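Local coordinates for protein orotidine 5'-phosphate decarboxylase (Pyrococcus horikoshii, PDB 2CZD) that probably catalyses the decarboxylation of orotidine 5'-monophosphate to UMP, the last step of de novo UMP synthesis, and works as a homodimer, at residues 2-7 with 186-191; 25-30 with 51-56. All blocks are in the same frame, centred on the assembly; numbering follows the deposited sequence.

Overall arrangement
The chain starts in strand 2-5, the first of eight parallel strands that close into a TIM barrel. Interaction 1 joins this strand and the turn after it, residues 2-7, to residues 186-191, the short helix 186-189 and the turn after it, which follow the last strand, so it closes a loop around nearly the whole chain, at the seam where first and eighth strands meet. Interaction 2 falls within that loop and spans little: 25-30 leads into the second strand, helices 32-38 and 41-50 follow, and 51-56 enters the third. The two contacts share the sheet. Strand 2-5 lies beside strand 27-31, with L4 O 2.7 Å from K29 N, a probable hydrogen bond.

Interaction 1 of 2, residues 2-7 with 186-191; sequences IVLALD and RAIYNA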
loop_
_atom_site.group_PDB
_atom_site.type_symbol
_atom_site.label_atom_id
_atom_site.label_comp_id
_atom_site.label_asym_id
_atom_site.label_seq_id
_atom_site.Cartn_x
_atom_site.Cartn_y
_atom_site.Cartn_z
ATOM N N ILE B 2 -21.586 -12.286 3.403
ATOM C CA ILE B 2 -20.715 -11.598 4.338
ATOM C C ILE B 2 -19.236 -11.813 4.076
ATOM O O ILE B 2 -18.813 -12.931 3.830
ATOM C CB ILE B 2 -21.023 -12.087 5.787
ATOM C CG1 ILE B 2 -22.469 -11.769 6.126
ATOM C CG2 ILE B 2 -20.043 -11.482 6.801
ATOM C CD1 ILE B 2 -22.922 -12.408 7.441
ATOM N N VAL B 3 -18.472 -10.721 4.119
ATOM C CA VAL B 3 -17.022 -10.783 3.996
ATOM C C VAL B 3 -16.523 -10.489 5.400
ATOM O O VAL B 3 -16.783 -9.429 5.938
ATOM C CB VAL B 3 -16.462 -9.712 3.038
ATOM C CG1 VAL B 3 -14.923 -9.696 3.138
ATOM C CG2 VAL B 3 -16.907 -10.046 1.595
ATOM N N LEU B 4 -15.825 -11.446 6.001
ATOM C CA LEU B 4 -15.306 -11.256 7.354
ATOM C C LEU B 4 -13.936 -10.589 7.316
ATOM O O LEU B 4 -12.995 -11.160 6.761
ATOM C CB LEU B 4 -15.177 -12.611 8.069
ATOM C CG LEU B 4 -14.517 -12.525 9.451
ATOM C CD1 LEU B 4 -15.396 -11.723 10.397
ATOM C CD2 LEU B 4 -14.312 -13.948 10.001
ATOM N N ALA B 5 -13.850 -9.385 7.881
ATOM C CA ALA B 5 -12.573 -8.659 7.986
ATOM C C ALA B 5 -11.926 -9.309 9.211
ATOM O O ALA B 5 -12.219 -8.950 10.372
ATOM C CB ALA B 5 -12.820 -7.176 8.219
ATOM N N LEU B 6 -11.058 -10.283 8.935
ATOM C CA LEU B 6 -10.420 -11.089 9.977
ATOM C C LEU B 6 -9.208 -10.397 10.573
ATOM O O LEU B 6 -8.051 -10.834 10.403
ATOM C CB LEU B 6 -10.035 -12.448 9.404
ATOM C CG LEU B 6 -9.582 -13.498 10.426
ATOM C CD1 LEU B 6 -10.741 -13.801 11.371
ATOM C CD2 LEU B 6 -9.151 -14.754 9.694
ATOM N N ASP B 7 -9.500 -9.329 11.297
ATOM C CA ASP B 7 -8.461 -8.508 11.888
ATOM C C ASP B 7 -8.120 -8.975 13.298
ATOM O O ASP B 7 -8.223 -8.231 14.268
ATOM C CB ASP B 7 -8.903 -7.044 11.860
ATOM C CG ASP B 7 -9.116 -6.522 10.440
ATOM O OD1 ASP B 7 -8.598 -7.147 9.488
ATOM O OD2 ASP B 7 -9.788 -5.479 10.276
ATOM N N ARG B 186 -15.276 -6.599 13.752
ATOM C CA ARG B 186 -15.439 -6.833 15.189
ATOM C C ARG B 186 -16.780 -7.415 15.607
ATOM O O ARG B 186 -16.835 -8.198 16.560
ATOM C CB ARG B 186 -15.242 -5.523 15.962
ATOM C CG ARG B 186 -13.846 -4.964 15.919
ATOM C CD ARG B 186 -13.757 -3.618 16.644
ATOM N NE ARG B 186 -12.406 -3.072 16.539
ATOM C CZ ARG B 186 -11.382 -3.447 17.304
ATOM N NH1 ARG B 186 -10.185 -2.903 17.120
ATOM N NH2 ARG B 186 -11.560 -4.343 18.272
ATOM N N ALA B 187 -17.851 -7.035 14.918
ATOM C CA ALA B 187 -19.179 -7.520 15.280
ATOM C C ALA B 187 -19.196 -9.036 15.286
ATOM O O ALA B 187 -19.970 -9.654 16.027
ATOM C CB ALA B 187 -20.228 -6.974 14.333
ATOM N N ILE B 188 -18.340 -9.637 14.467
ATOM C CA ILE B 188 -18.240 -11.080 14.433
ATOM C C ILE B 188 -17.013 -11.617 15.168
ATOM O O ILE B 188 -17.154 -12.417 16.098
ATOM C CB ILE B 188 -18.201 -11.604 12.978
ATOM C CG1 ILE B 188 -19.572 -11.419 12.335
ATOM C CG2 ILE B 188 -17.879 -13.084 12.949
ATOM C CD1 ILE B 188 -19.578 -11.718 10.809
ATOM N N TYR B 189 -15.808 -11.180 14.797
ATOM C CA TYR B 189 -14.644 -11.786 15.441
ATOM C C TYR B 189 -14.438 -11.553 16.922
ATOM O O TYR B 189 -13.766 -12.357 17.569
ATOM C CB TYR B 189 -13.334 -11.484 14.681
ATOM C CG TYR B 189 -12.882 -10.041 14.622
ATOM C CD1 TYR B 189 -12.951 -9.317 13.427
ATOM C CD2 TYR B 189 -12.294 -9.423 15.733
ATOM C CE1 TYR B 189 -12.445 -8.030 13.335
ATOM C CE2 TYR B 189 -11.785 -8.143 15.651
ATOM C CZ TYR B 189 -11.864 -7.448 14.448
ATOM O OH TYR B 189 -11.381 -6.163 14.355
ATOM N N ASN B 190 -15.003 -10.475 17.459
ATOM C CA ASN B 190 -14.873 -10.192 18.888
ATOM C C ASN B 190 -16.176 -10.489 19.637
ATOM O O ASN B 190 -16.329 -10.128 20.805
ATOM C CB ASN B 190 -14.442 -8.734 19.111
ATOM C CG ASN B 190 -12.926 -8.558 19.085
ATOM O OD1 ASN B 190 -12.422 -7.432 19.108
ATOM N ND2 ASN B 190 -12.192 -9.671 19.044
ATOM N N ALA B 191 -17.116 -11.157 18.973
ATOM C CA ALA B 191 -18.388 -11.495 19.618
ATOM C C ALA B 191 -18.184 -12.633 20.612
ATOM O O ALA B 191 -17.237 -13.401 20.505
ATOM C CB ALA B 191 -19.433 -11.916 18.569
HETATM O O HOH W 1 -8.931 -5.638 15.268
HETATM O O HOH W 2 -11.520 -4.752 12.003
#
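I188 meets two residues of strand 2-5 with two different branches. Its CG2 lies 3.8 Å from L4 CD1, while CD1, at the end of the other branch, comes within 4.0 Å of I2 CG2. I2 and L4 belong to the outer surface of the barrel strand, and V21 of helix 11-21 and A198 of helix 194-205 also pack against I188.

Y189 carries the aromatic part. With chi1 65°, its CG stands between the backbone N and the carbonyl carbon, and the ring reaches across from 186-191 toward A5 and D7. Near the ring plane, A5 O approaches the edge, 3.1 Å from Y189 CE1. R186 CA sits over the centre of one face; the carbonyl carbon of D7 lies over the other, offset toward the rim.

The polar links run through water. No direct hydrogen bond joins the segments, but Y189 OH is 2.7 Å from each of two waters. Water 1 donates to D7 O at 2.9 Å, and water 2, in the plane of the ring, donates to D7 OD2 at 2.6 Å.

D7 and R186 are both substrate-binding residues. The contact therefore implies a greasy attachment of the helix to the strand that gives way, toward the substrate site, to a hydrated link between the tyrosine hydroxyl and the binding aspartate.

Interaction 2 of 2, residues 25-30 with 51-56; sequences ISMIKV and GVEIIA
Strands 27-30 and 53-56 run parallel, their axes 26° apart, and I28 uses both its N and its O to bridge them: I28 N donates to E53 O at 2.9 Å, and I28 O accepts from I55 N at 2.8 Å. V30 N adds a third bond, to I55 O, with an N-H...O angle of 164°.

M27, K29, E53 and I55 share one face of the sheet. The M27 chain, extended beyond CG, brings SD to 3.5 Å from I55 CD1 and the terminal CE close to E53 OE2. The same carboxylate oxygen is hydrogen-bonded to Y81 OH, in strand 81-85, and to water 4, which donates to both E53 OE2 and S26 O. A second water spans S26 O and E53 N. K29 lays its CG 4.2 Å from I55 CG2, then bends at chi3 and chi4, and its NZ forms a salt bridge with D57.

I28, V30, I54 and A56 lie on the other face, and V52 crosses I28 at about a right angle. With V52 CG1 anti to the backbone N (chi1 178°), that methyl lies 3.8 Å from I28 CG1. Farther along, V30 CG2 approaches I54 CG2 and A56 CB, and helix 41-50 covers this side through L46 and I43.

This is a beta-alpha-beta crossover of a TIM barrel: the helical connection packs outside the sheet, while the M27-I55 face looks inward, where K29 contributes to the substrate site beside D57.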
loop_
_atom_site.group_PDB
_atom_site.type_symbol
_atom_site.label_atom_id
_atom_site.label_comp_id
_atom_site.label_asym_id
_atom_site.label_seq_id
_atom_site.Cartn_x
_atom_site.Cartn_y
_atom_site.Cartn_z
ATOM N N ILE B 25 -20.266 -17.155 6.070
ATOM C CA ILE B 25 -19.513 -16.105 5.378
ATOM C C ILE B 25 -19.114 -16.579 3.983
ATOM O O ILE B 25 -19.007 -17.784 3.729
ATOM C CB ILE B 25 -18.250 -15.693 6.170
ATOM C CG1 ILE B 25 -17.305 -16.884 6.312
ATOM C CG2 ILE B 25 -18.648 -15.221 7.570
ATOM C CD1 ILE B 25 -15.894 -16.474 6.769
ATOM N N SER B 26 -18.919 -15.627 3.081
ATOM C CA SER B 26 -18.540 -15.945 1.710
ATOM C C SER B 26 -17.061 -15.738 1.422
ATOM O O SER B 26 -16.498 -16.373 0.506
ATOM C CB SER B 26 -19.364 -15.108 0.740
ATOM O OG SER B 26 -20.740 -15.382 0.928
ATOM N N MET B 27 -16.427 -14.851 2.187
ATOM C CA MET B 27 -14.998 -14.583 2.009
ATOM C C MET B 27 -14.381 -14.090 3.300
ATOM O O MET B 27 -15.074 -13.586 4.175
ATOM C CB MET B 27 -14.777 -13.508 0.941
ATOM C CG MET B 27 -15.326 -13.881 -0.420
ATOM S SD MET B 27 -14.785 -12.705 -1.654
ATOM C CE MET B 27 -16.003 -12.994 -2.979
ATOM N N ILE B 28 -13.060 -14.228 3.389
ATOM C CA ILE B 28 -12.289 -13.749 4.520
ATOM C C ILE B 28 -11.399 -12.665 3.929
ATOM O O ILE B 28 -10.789 -12.864 2.871
ATOM C CB ILE B 28 -11.384 -14.846 5.095
ATOM C CG1 ILE B 28 -12.247 -15.985 5.643
ATOM C CG2 ILE B 28 -10.483 -14.265 6.170
ATOM C CD1 ILE B 28 -11.454 -17.255 5.941
ATOM N N LYS B 29 -11.353 -11.517 4.584
ATOM C CA LYS B 29 -10.499 -10.421 4.126
ATOM C C LYS B 29 -9.337 -10.240 5.112
ATOM O O LYS B 29 -9.545 -10.128 6.331
ATOM C CB LYS B 29 -11.311 -9.118 4.024
ATOM C CG LYS B 29 -10.486 -7.908 3.543
ATOM C CD LYS B 29 -11.402 -6.699 3.380
ATOM C CE LYS B 29 -11.740 -6.032 4.728
ATOM N NZ LYS B 29 -10.533 -5.425 5.371
ATOM N N VAL B 30 -8.117 -10.222 4.589
ATOM C CA VAL B 30 -6.942 -10.049 5.434
ATOM C C VAL B 30 -6.247 -8.743 5.058
ATOM O O VAL B 30 -6.377 -8.264 3.931
ATOM C CB VAL B 30 -5.954 -11.238 5.300
ATOM C CG1 VAL B 30 -6.660 -12.545 5.696
ATOM C CG2 VAL B 30 -5.414 -11.324 3.877
ATOM N N GLY B 51 -10.967 -23.365 3.301
ATOM C CA GLY B 51 -11.530 -23.517 1.969
ATOM C C GLY B 51 -12.405 -22.327 1.584
ATOM O O GLY B 51 -13.168 -22.389 0.612
ATOM N N VAL B 52 -12.295 -21.245 2.350
ATOM C CA VAL B 52 -13.070 -20.026 2.094
ATOM C C VAL B 52 -12.228 -19.071 1.239
ATOM O O VAL B 52 -11.014 -18.977 1.437
ATOM C CB VAL B 52 -13.433 -19.315 3.405
ATOM C CG1 VAL B 52 -14.191 -18.032 3.104
ATOM C CG2 VAL B 52 -14.326 -20.228 4.265
ATOM N N GLU B 53 -12.864 -18.383 0.293
ATOM C CA GLU B 53 -12.142 -17.447 -0.577
ATOM C C GLU B 53 -11.524 -16.321 0.236
ATOM O O GLU B 53 -12.083 -15.888 1.242
ATOM C CB GLU B 53 -13.075 -16.879 -1.650
ATOM C CG GLU B 53 -13.284 -17.856 -2.809
ATOM C CD GLU B 53 -14.155 -17.303 -3.911
ATOM O OE1 GLU B 53 -14.310 -18.007 -4.932
ATOM O OE2 GLU B 53 -14.687 -16.179 -3.770
ATOM N N ILE B 54 -10.363 -15.849 -0.214
ATOM C CA ILE B 54 -9.638 -14.797 0.491
ATOM C C ILE B 54 -9.420 -13.516 -0.288
ATOM O O ILE B 54 -9.021 -13.542 -1.456
ATOM C CB ILE B 54 -8.246 -15.321 0.947
ATOM C CG1 ILE B 54 -8.433 -16.495 1.916
ATOM C CG2 ILE B 54 -7.447 -14.210 1.618
ATOM C CD1 ILE B 54 -7.143 -17.221 2.229
ATOM N N ILE B 55 -9.735 -12.401 0.356
ATOM C CA ILE B 55 -9.480 -11.091 -0.221
ATOM C C ILE B 55 -8.285 -10.498 0.525
ATOM O O ILE B 55 -8.293 -10.427 1.757
ATOM C CB ILE B 55 -10.652 -10.114 -0.018
ATOM C CG1 ILE B 55 -11.879 -10.597 -0.774
ATOM C CG2 ILE B 55 -10.256 -8.696 -0.533
ATOM C CD1 ILE B 55 -13.183 -9.864 -0.336
ATOM N N ALA B 56 -7.256 -10.069 -0.205
ATOM C CA ALA B 56 -6.101 -9.425 0.424
ATOM C C ALA B 56 -6.318 -7.916 0.267
ATOM O O ALA B 56 -6.190 -7.369 -0.844
ATOM C CB ALA B 56 -4.793 -9.869 -0.254
HETATM O O HOH W 3 -15.671 -18.937 -0.067
HETATM O O HOH W 4 -17.087 -16.419 -2.264
#